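PDB 1YAR: proteasome activator protein PA26 from Trypanosoma brucei, which probably opens the gated entrance pore of the 20S proteasome by docking as a ring-shaped 11S (PA28-type) activator on its end. Local coordinates for residues 75-80 and 195-200; 111-116 and 227-232. One frame throughout, in Å; residues are numbered along the deposited sequence.

Contacts 1 and 2 illustrate how one helical subunit divides its work between bundle packing and the surface that meets its partner. Their centres lie 42 Å apart on opposite sides of the chain's centre, and their nearest atoms are about 23 Å from each other. The long helix 183-226 supplies one side of contact 1, and its loop continuation supplies one side of contact 2. Helices 71-99 and 111-130, which supply the other sides, follow each other in the chain. The loop between them corresponds to the activation loop of 11S activators, and contact 2 borders it. Both contacts also touch a neighbouring PA26 subunit.

Contact 1: residues 75-80 and 195-200; sequences GVLQRY and DFMLKV
Val200, Leu77 and Met197 account for most of the surface buried where helix 183-226 runs beside helix 71-99, and all three mesh through aliphatic carbons and a thioether without a hydrogen bond passing between the segments. Val200 loses the most surface to the other segment, and its two branches divide the task. CG1, anti to the backbone N (chi1 175°), meets CG1 of Val76 at 3.9 Å, while CG2, on the other branch, lies 3.6 Å from CD2 of Leu77. Val200 crosses both Val76 and Leu77 obliquely, touching two consecutive residues of the facing helix. Leu77 sets off beside its own backbone N, and from there its branched end reaches across: CD2 takes Val200 and also approaches the edge of the Phe196 ring, near the ring plane, at 4.3 Å from Phe196 CD2.

The short segments cross at 31° with their N-to-C directions running broadly alike, their axes approaching to 10.5 Å, as two members of the elongated helical bundle that builds each 11S activator subunit. Helix 24-57 closes another side, its Ile45 and Ala49 packing on Val200 and its Ala52 on Met197.

Met197 owes its role to a folded chain. A bend at chi2 (-64°), followed by another at chi3, presents sulphur and terminal methyl to different residues. SD meets Val76 tip to tip, 3.9 Å from Val76 CG1, whereas CE reaches the branch point of Leu77 obliquely, 3.8 Å from Leu77 CG. Tyr80 comes nearest through its CB, a loose 4.5 Å from Val200 CG1, and its side chain also packs on Ala203, Thr204 and Leu207 of helix 183-226. Phe196, already edged by Leu77, makes an edge-to-face pair with Tyr154 of helix 150-166.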
ATOM      1  N   GLY O  75     -65.642  94.763 -57.365  1.00 33.48           N
ATOM      2  CA  GLY O  75     -64.285  95.095 -56.910  1.00 32.12           C
ATOM      3  C   GLY O  75     -63.743  94.110 -55.880  1.00 31.73           C
ATOM      4  O   GLY O  75     -62.589  93.670 -55.977  1.00 31.78           O
ATOM      5  N   VAL O  76     -64.577  93.749 -54.906  1.00 30.24           N
ATOM      6  CA  VAL O  76     -64.178  92.779 -53.877  1.00 29.42           C
ATOM      7  C   VAL O  76     -63.851  91.417 -54.523  1.00 28.59           C
ATOM      8  O   VAL O  76     -62.796  90.838 -54.256  1.00 28.19           O
ATOM      9  CB  VAL O  76     -65.239  92.637 -52.737  1.00 28.66           C
ATOM     10  CG1 VAL O  76     -64.912  91.437 -51.808  1.00 27.70           C
ATOM     11  CG2 VAL O  76     -65.330  93.936 -51.902  1.00 29.05           C
ATOM     12  N   LEU O  77     -64.758  90.923 -55.363  1.00 28.18           N
ATOM     13  CA  LEU O  77     -64.558  89.633 -56.038  1.00 27.83           C
ATOM     14  C   LEU O  77     -63.315  89.620 -56.936  1.00 28.41           C
ATOM     15  O   LEU O  77     -62.580  88.630 -56.973  1.00 26.83           O
ATOM     16  CB  LEU O  77     -65.817  89.187 -56.796  1.00 27.08           C
ATOM     17  CG  LEU O  77     -66.986  88.802 -55.859  1.00 27.52           C
ATOM     18  CD1 LEU O  77     -68.341  89.024 -56.486  1.00 25.77           C
ATOM     19  CD2 LEU O  77     -66.903  87.340 -55.309  1.00 25.57           C
ATOM     20  N   GLN O  78     -63.078  90.730 -57.649  1.00 28.54           N
ATOM     21  CA  GLN O  78     -61.906  90.861 -58.504  1.00 29.13           C
ATOM     22  C   GLN O  78     -60.623  90.815 -57.687  1.00 28.38           C
ATOM     23  O   GLN O  78     -59.641  90.192 -58.092  1.00 28.27           O
ATOM     24  CB  GLN O  78     -61.948  92.179 -59.305  1.00 29.79           C
ATOM     25  CG  GLN O  78     -60.728  92.387 -60.194  1.00 33.96           C
ATOM     26  CD  GLN O  78     -60.730  91.474 -61.406  1.00 39.96           C
ATOM     27  OE1 GLN O  78     -61.397  91.770 -62.405  1.00 44.13           O
ATOM     28  NE2 GLN O  78     -59.981  90.365 -61.331  1.00 41.13           N
ATOM     29  N   ARG O  79     -60.644  91.475 -56.540  1.00 28.57           N
ATOM     30  CA  ARG O  79     -59.487  91.542 -55.656  1.00 29.05           C
ATOM     31  C   ARG O  79     -59.163  90.147 -55.099  1.00 29.01           C
ATOM     32  O   ARG O  79     -57.991  89.777 -54.966  1.00 28.11           O
ATOM     33  CB  ARG O  79     -59.806  92.484 -54.515  1.00 29.88           C
ATOM     34  CG  ARG O  79     -58.625  92.896 -53.676  1.00 32.90           C
ATOM     35  CD  ARG O  79     -58.919  94.073 -52.770  1.00 33.84           C
ATOM     36  NE  ARG O  79     -57.856  94.226 -51.780  1.00 35.52           N
ATOM     37  CZ  ARG O  79     -57.973  94.952 -50.679  1.00 35.21           C
ATOM     38  NH1 ARG O  79     -59.105  95.603 -50.428  1.00 33.95           N
ATOM     39  NH2 ARG O  79     -56.953  95.030 -49.840  1.00 35.85           N
ATOM     40  N   TYR O  80     -60.211  89.391 -54.765  1.00 28.75           N
ATOM     41  CA  TYR O  80     -60.038  88.010 -54.290  1.00 28.23           C
ATOM     42  C   TYR O  80     -59.442  87.139 -55.391  1.00 28.53           C
ATOM     43  O   TYR O  80     -58.456  86.424 -55.153  1.00 28.18           O
ATOM     44  CB  TYR O  80     -61.345  87.432 -53.723  1.00 29.30           C
ATOM     45  CG  TYR O  80     -61.123  86.076 -53.065  1.00 30.51           C
ATOM     46  CD1 TYR O  80     -60.273  85.956 -51.968  1.00 30.47           C
ATOM     47  CD2 TYR O  80     -61.716  84.919 -53.576  1.00 32.29           C
ATOM     48  CE1 TYR O  80     -60.041  84.719 -51.364  1.00 32.08           C
ATOM     49  CE2 TYR O  80     -61.485  83.670 -52.975  1.00 30.69           C
ATOM     50  CZ  TYR O  80     -60.642  83.599 -51.872  1.00 30.79           C
ATOM     51  OH  TYR O  80     -60.379  82.393 -51.268  1.00 32.86           O
ATOM     52  N   ASP O 195     -74.683  86.934 -50.172  1.00 25.17           N
ATOM     53  CA  ASP O 195     -74.034  85.634 -49.999  1.00 25.60           C
ATOM     54  C   ASP O 195     -72.661  85.584 -50.644  1.00 25.41           C
ATOM     55  O   ASP O 195     -71.788  84.879 -50.154  1.00 25.62           O
ATOM     56  CB  ASP O 195     -74.902  84.496 -50.530  1.00 25.12           C
ATOM     57  CG  ASP O 195     -75.966  84.058 -49.534  1.00 27.65           C
ATOM     58  OD1 ASP O 195     -76.079  84.666 -48.442  1.00 26.77           O
ATOM     59  OD2 ASP O 195     -76.747  83.104 -49.766  1.00 28.74           O
ATOM     60  N   PHE O 196     -72.465  86.312 -51.746  1.00 25.09           N
ATOM     61  CA  PHE O 196     -71.143  86.330 -52.362  1.00 25.81           C
ATOM     62  C   PHE O 196     -70.129  87.086 -51.549  1.00 26.29           C
ATOM     63  O   PHE O 196     -68.957  86.703 -51.508  1.00 26.53           O
ATOM     64  CB  PHE O 196     -71.174  86.742 -53.846  1.00 25.72           C
ATOM     65  CG  PHE O 196     -71.477  85.584 -54.750  1.00 25.56           C
ATOM     66  CD1 PHE O 196     -72.790  85.178 -54.962  1.00 24.51           C
ATOM     67  CD2 PHE O 196     -70.448  84.843 -55.314  1.00 25.44           C
ATOM     68  CE1 PHE O 196     -73.083  84.071 -55.764  1.00 26.07           C
ATOM     69  CE2 PHE O 196     -70.715  83.747 -56.135  1.00 25.82           C
ATOM     70  CZ  PHE O 196     -72.043  83.344 -56.349  1.00 26.67           C
ATOM     71  N   MET O 197     -70.589  88.125 -50.851  1.00 26.12           N
ATOM     72  CA  MET O 197     -69.707  88.815 -49.922  1.00 25.75           C
ATOM     73  C   MET O 197     -69.432  87.951 -48.695  1.00 25.35           C
ATOM     74  O   MET O 197     -68.296  87.886 -48.235  1.00 25.21           O
ATOM     75  CB  MET O 197     -70.248  90.198 -49.555  1.00 26.04           C
ATOM     76  CG  MET O 197     -70.358  91.145 -50.740  1.00 26.04           C
ATOM     77  SD  MET O 197     -68.755  91.550 -51.490  1.00 27.10           S
ATOM     78  CE  MET O 197     -68.697  90.491 -52.922  1.00 28.18           C
ATOM     79  N   LEU O 198     -70.456  87.278 -48.176  1.00 25.40           N
ATOM     80  CA  LEU O 198     -70.250  86.325 -47.068  1.00 25.69           C
ATOM     81  C   LEU O 198     -69.224  85.258 -47.445  1.00 24.79           C
ATOM     82  O   LEU O 198     -68.316  84.958 -46.666  1.00 24.93           O
ATOM     83  CB  LEU O 198     -71.570  85.672 -46.636  1.00 25.87           C
ATOM     84  CG  LEU O 198     -71.456  84.533 -45.606  1.00 26.21           C
ATOM     85  CD1 LEU O 198     -70.743  85.012 -44.332  1.00 28.00           C
ATOM     86  CD2 LEU O 198     -72.833  83.998 -45.278  1.00 27.26           C
ATOM     87  N   LYS O 199     -69.377  84.695 -48.637  1.00 24.72           N
ATOM     88  CA  LYS O 199     -68.476  83.644 -49.139  1.00 25.03           C
ATOM     89  C   LYS O 199     -67.027  84.104 -49.275  1.00 25.12           C
ATOM     90  O   LYS O 199     -66.110  83.355 -48.959  1.00 24.93           O
ATOM     91  CB  LYS O 199     -68.989  83.091 -50.457  1.00 24.97           C
ATOM     92  CG  LYS O 199     -70.197  82.224 -50.247  1.00 25.47           C
ATOM     93  CD  LYS O 199     -70.707  81.654 -51.529  1.00 29.15           C
ATOM     94  CE  LYS O 199     -71.953  80.850 -51.211  1.00 30.86           C
ATOM     95  NZ  LYS O 199     -72.273  79.885 -52.294  1.00 34.66           N
ATOM     96  N   VAL O 200     -66.829  85.339 -49.734  1.00 24.66           N
ATOM     97  CA  VAL O 200     -65.491  85.946 -49.683  1.00 24.80           C
ATOM     98  C   VAL O 200     -64.964  86.062 -48.244  1.00 25.44           C
ATOM     99  O   VAL O 200     -63.803  85.753 -48.002  1.00 25.27           O
ATOM    100  CB  VAL O 200     -65.437  87.312 -50.424  1.00 24.77           C
ATOM    101  CG1 VAL O 200     -64.072  87.955 -50.233  1.00 24.68           C
ATOM    102  CG2 VAL O 200     -65.718  87.106 -51.918  1.00 22.73           C
TER

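Contact 2: residues 111-116 and 227-232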
ATOM      1  N   LEU O 111     -37.894  57.787 -46.083  1.00 24.86           N
ATOM      2  CA  LEU O 111     -38.419  58.655 -45.019  1.00 25.50           C
ATOM      3  C   LEU O 111     -38.486  60.125 -45.466  1.00 25.26           C
ATOM      4  O   LEU O 111     -39.461  60.826 -45.156  1.00 24.89           O
ATOM      5  CB  LEU O 111     -37.577  58.546 -43.752  1.00 26.57           C
ATOM      6  CG  LEU O 111     -37.396  57.142 -43.160  1.00 28.97           C
ATOM      7  CD1 LEU O 111     -36.366  57.196 -42.048  1.00 30.24           C
ATOM      8  CD2 LEU O 111     -38.727  56.591 -42.682  1.00 30.70           C
ATOM      9  N   GLY O 112     -37.449  60.573 -46.184  1.00 24.50           N
ATOM     10  CA  GLY O 112     -37.419  61.928 -46.758  1.00 23.34           C
ATOM     11  C   GLY O 112     -38.414  62.074 -47.887  1.00 23.05           C
ATOM     12  O   GLY O 112     -39.082  63.104 -47.989  1.00 23.00           O
ATOM     13  N   VAL O 113     -38.501  61.055 -48.746  1.00 22.36           N
ATOM     14  CA  VAL O 113     -39.460  61.023 -49.854  1.00 22.64           C
ATOM     15  C   VAL O 113     -40.910  61.163 -49.340  1.00 22.25           C
ATOM     16  O   VAL O 113     -41.745  61.866 -49.942  1.00 21.67           O
ATOM     17  CB  VAL O 113     -39.290  59.731 -50.715  1.00 22.77           C
ATOM     18  CG1 VAL O 113     -40.301  59.699 -51.829  1.00 23.30           C
ATOM     19  CG2 VAL O 113     -37.863  59.666 -51.291  1.00 22.48           C
ATOM     20  N   ALA O 114     -41.196  60.500 -48.220  1.00 22.09           N
ATOM     21  CA  ALA O 114     -42.505  60.628 -47.570  1.00 22.01           C
ATOM     22  C   ALA O 114     -42.805  62.077 -47.149  1.00 21.71           C
ATOM     23  O   ALA O 114     -43.947  62.545 -47.275  1.00 21.83           O
ATOM     24  CB  ALA O 114     -42.589  59.677 -46.368  1.00 22.65           C
ATOM     25  N   VAL O 115     -41.784  62.796 -46.670  1.00 21.58           N
ATOM     26  CA  VAL O 115     -41.925  64.222 -46.316  1.00 21.45           C
ATOM     27  C   VAL O 115     -42.256  65.037 -47.577  1.00 22.08           C
ATOM     28  O   VAL O 115     -43.168  65.868 -47.562  1.00 22.60           O
ATOM     29  CB  VAL O 115     -40.644  64.782 -45.648  1.00 21.41           C
ATOM     30  CG1 VAL O 115     -40.801  66.253 -45.291  1.00 21.86           C
ATOM     31  CG2 VAL O 115     -40.284  63.986 -44.383  1.00 21.18           C
ATOM     32  N   GLN O 116     -41.532  64.787 -48.671  1.00 21.43           N
ATOM     33  CA  GLN O 116     -41.813  65.446 -49.943  1.00 21.88           C
ATOM     34  C   GLN O 116     -43.256  65.239 -50.419  1.00 22.35           C
ATOM     35  O   GLN O 116     -43.942  66.211 -50.781  1.00 20.90           O
ATOM     36  CB  GLN O 116     -40.840  64.957 -51.003  1.00 21.91           C
ATOM     37  CG  GLN O 116     -39.406  65.355 -50.738  1.00 21.39           C
ATOM     38  CD  GLN O 116     -38.501  64.868 -51.832  1.00 23.04           C
ATOM     39  OE1 GLN O 116     -38.622  63.710 -52.273  1.00 21.76           O
ATOM     40  NE2 GLN O 116     -37.629  65.753 -52.330  1.00 21.59           N
ATOM     41  N   GLN O 227     -33.183  67.737 -49.662  1.00 26.60           N
ATOM     42  CA  GLN O 227     -32.290  66.605 -49.610  1.00 26.64           C
ATOM     43  C   GLN O 227     -32.955  65.432 -48.882  1.00 26.08           C
ATOM     44  O   GLN O 227     -32.693  65.217 -47.696  1.00 25.20           O
ATOM     45  CB  GLN O 227     -30.993  66.989 -48.886  1.00 27.49           C
ATOM     46  CG  GLN O 227     -30.190  68.095 -49.561  1.00 32.22           C
ATOM     47  CD  GLN O 227     -29.615  67.673 -50.919  1.00 39.26           C
ATOM     48  OE1 GLN O 227     -29.511  66.472 -51.222  1.00 41.39           O
ATOM     49  NE2 GLN O 227     -29.226  68.669 -51.737  1.00 41.11           N
ATOM     50  N   PRO O 228     -33.833  64.701 -49.573  1.00 25.48           N
ATOM     51  CA  PRO O 228     -34.609  63.638 -48.925  1.00 25.83           C
ATOM     52  C   PRO O 228     -33.766  62.416 -48.499  1.00 26.59           C
ATOM     53  O   PRO O 228     -34.208  61.628 -47.657  1.00 25.75           O
ATOM     54  CB  PRO O 228     -35.635  63.256 -49.998  1.00 25.31           C
ATOM     55  CG  PRO O 228     -34.977  63.625 -51.321  1.00 25.23           C
ATOM     56  CD  PRO O 228     -34.198  64.872 -50.996  1.00 25.40           C
ATOM     57  N   ARG O 229     -32.575  62.269 -49.083  1.00 27.48           N
ATOM     58  CA  ARG O 229     -31.672  61.174 -48.732  1.00 30.17           C
ATOM     59  C   ARG O 229     -30.293  61.719 -48.385  1.00 33.62           C
ATOM     60  O   ARG O 229     -29.805  62.648 -49.025  1.00 33.33           O
ATOM     61  CB  ARG O 229     -31.551  60.160 -49.871  1.00 29.82           C
ATOM     62  CG  ARG O 229     -32.846  59.419 -50.204  1.00 28.13           C
ATOM     63  CD  ARG O 229     -32.711  58.396 -51.309  1.00 28.26           C
ATOM     64  NE  ARG O 229     -33.970  57.660 -51.487  1.00 25.34           N
ATOM     65  CZ  ARG O 229     -34.458  57.245 -52.645  1.00 25.12           C
ATOM     66  NH1 ARG O 229     -33.804  57.456 -53.793  1.00 22.57           N
ATOM     67  NH2 ARG O 229     -35.615  56.605 -52.666  1.00 20.97           N
ATOM     68  N   THR O 230     -29.670  61.140 -47.369  1.00 38.27           N
ATOM     69  CA  THR O 230     -28.386  61.646 -46.893  1.00 43.30           C
ATOM     70  C   THR O 230     -27.403  60.501 -46.856  1.00 46.00           C
ATOM     71  O   THR O 230     -27.640  59.495 -46.170  1.00 46.44           O
ATOM     72  CB  THR O 230     -28.513  62.305 -45.490  1.00 43.30           C
ATOM     73  OG1 THR O 230     -29.294  61.468 -44.624  1.00 45.98           O
ATOM     74  CG2 THR O 230     -29.326  63.585 -45.557  1.00 44.66           C
ATOM     75  N   GLY O 231     -26.307  60.660 -47.603  1.00 49.24           N
ATOM     76  CA  GLY O 231     -25.270  59.625 -47.724  1.00 52.62           C
ATOM     77  C   GLY O 231     -24.314  59.555 -46.542  1.00 54.82           C
ATOM     78  O   GLY O 231     -24.006  60.573 -45.908  1.00 55.42           O
ATOM     79  N   SER O 232     -23.847  58.342 -46.251  1.00 56.84           N
ATOM     80  CA  SER O 232     -22.829  58.094 -45.217  1.00 58.39           C
ATOM     81  C   SER O 232     -22.451  56.611 -45.197  1.00 58.83           C
ATOM     82  O   SER O 232     -22.243  56.029 -44.120  1.00 59.07           O
ATOM     83  CB  SER O 232     -23.302  58.563 -43.821  1.00 58.49           C
ATOM     84  OG  SER O 232     -24.451  57.850 -43.374  1.00 59.52           O
TER
HETATM   85  O   HOH W   1     -35.859  59.480 -48.212  1.00 22.01           O
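Gly112 and Pro228 bring a helix start and a chain tail so close that their CA atoms lie 3.9 Å apart. With no side chain on Gly112, the carbonyl of Pro228 can come right up to the helix backbone: Gly112 CA points a hydrogen at Pro228 O over 3.3 Å, with 153° at the hydrogen. The same oxygen accepts from a water at 2.8 Å, and that water accepts in turn from Val113 N at 3.1 Å, so a main-chain N-H in the first turn of helix 111-130 is served through solvent.

The proline ring finds its seat on Gln116. This side chain leaves beside its backbone N (chi1 -66°) and stays extended beyond CG, and a turn at the amide then presents the face of the flat carboxamide to the ring; Pro228 CB lies over the carboxamide carbon, with Pro228 CG shifted toward Gln116 NE2, 3.5 Å away. Rotation of the amide is fixed by NE2, which donates to Leu225 O at the end of helix 183-226 and to Arg101 O.

Such a junction joins the departing C-terminal tail to the start of helix 111-130, directly after the loop that holds the activation-loop position in 11S activators, whose C-terminal tails bind pockets on the proteasome end ring. Leu111 in the same helical turn packs on a chain of another protein.

Arg229 makes the tie to that loop polar. Its CG also starts beside the backbone N (chi1 -64°), and the chain then runs straight from CG to NE. The guanidinium spends all three nitrogens on the loop: NH1 on Glu104 O, NE on Asp109 O and NH2 on Asn110 OD1. At its tip it crosses Val113 obliquely, Arg229 NH2 lying 4.0 Å from Val113 CG2.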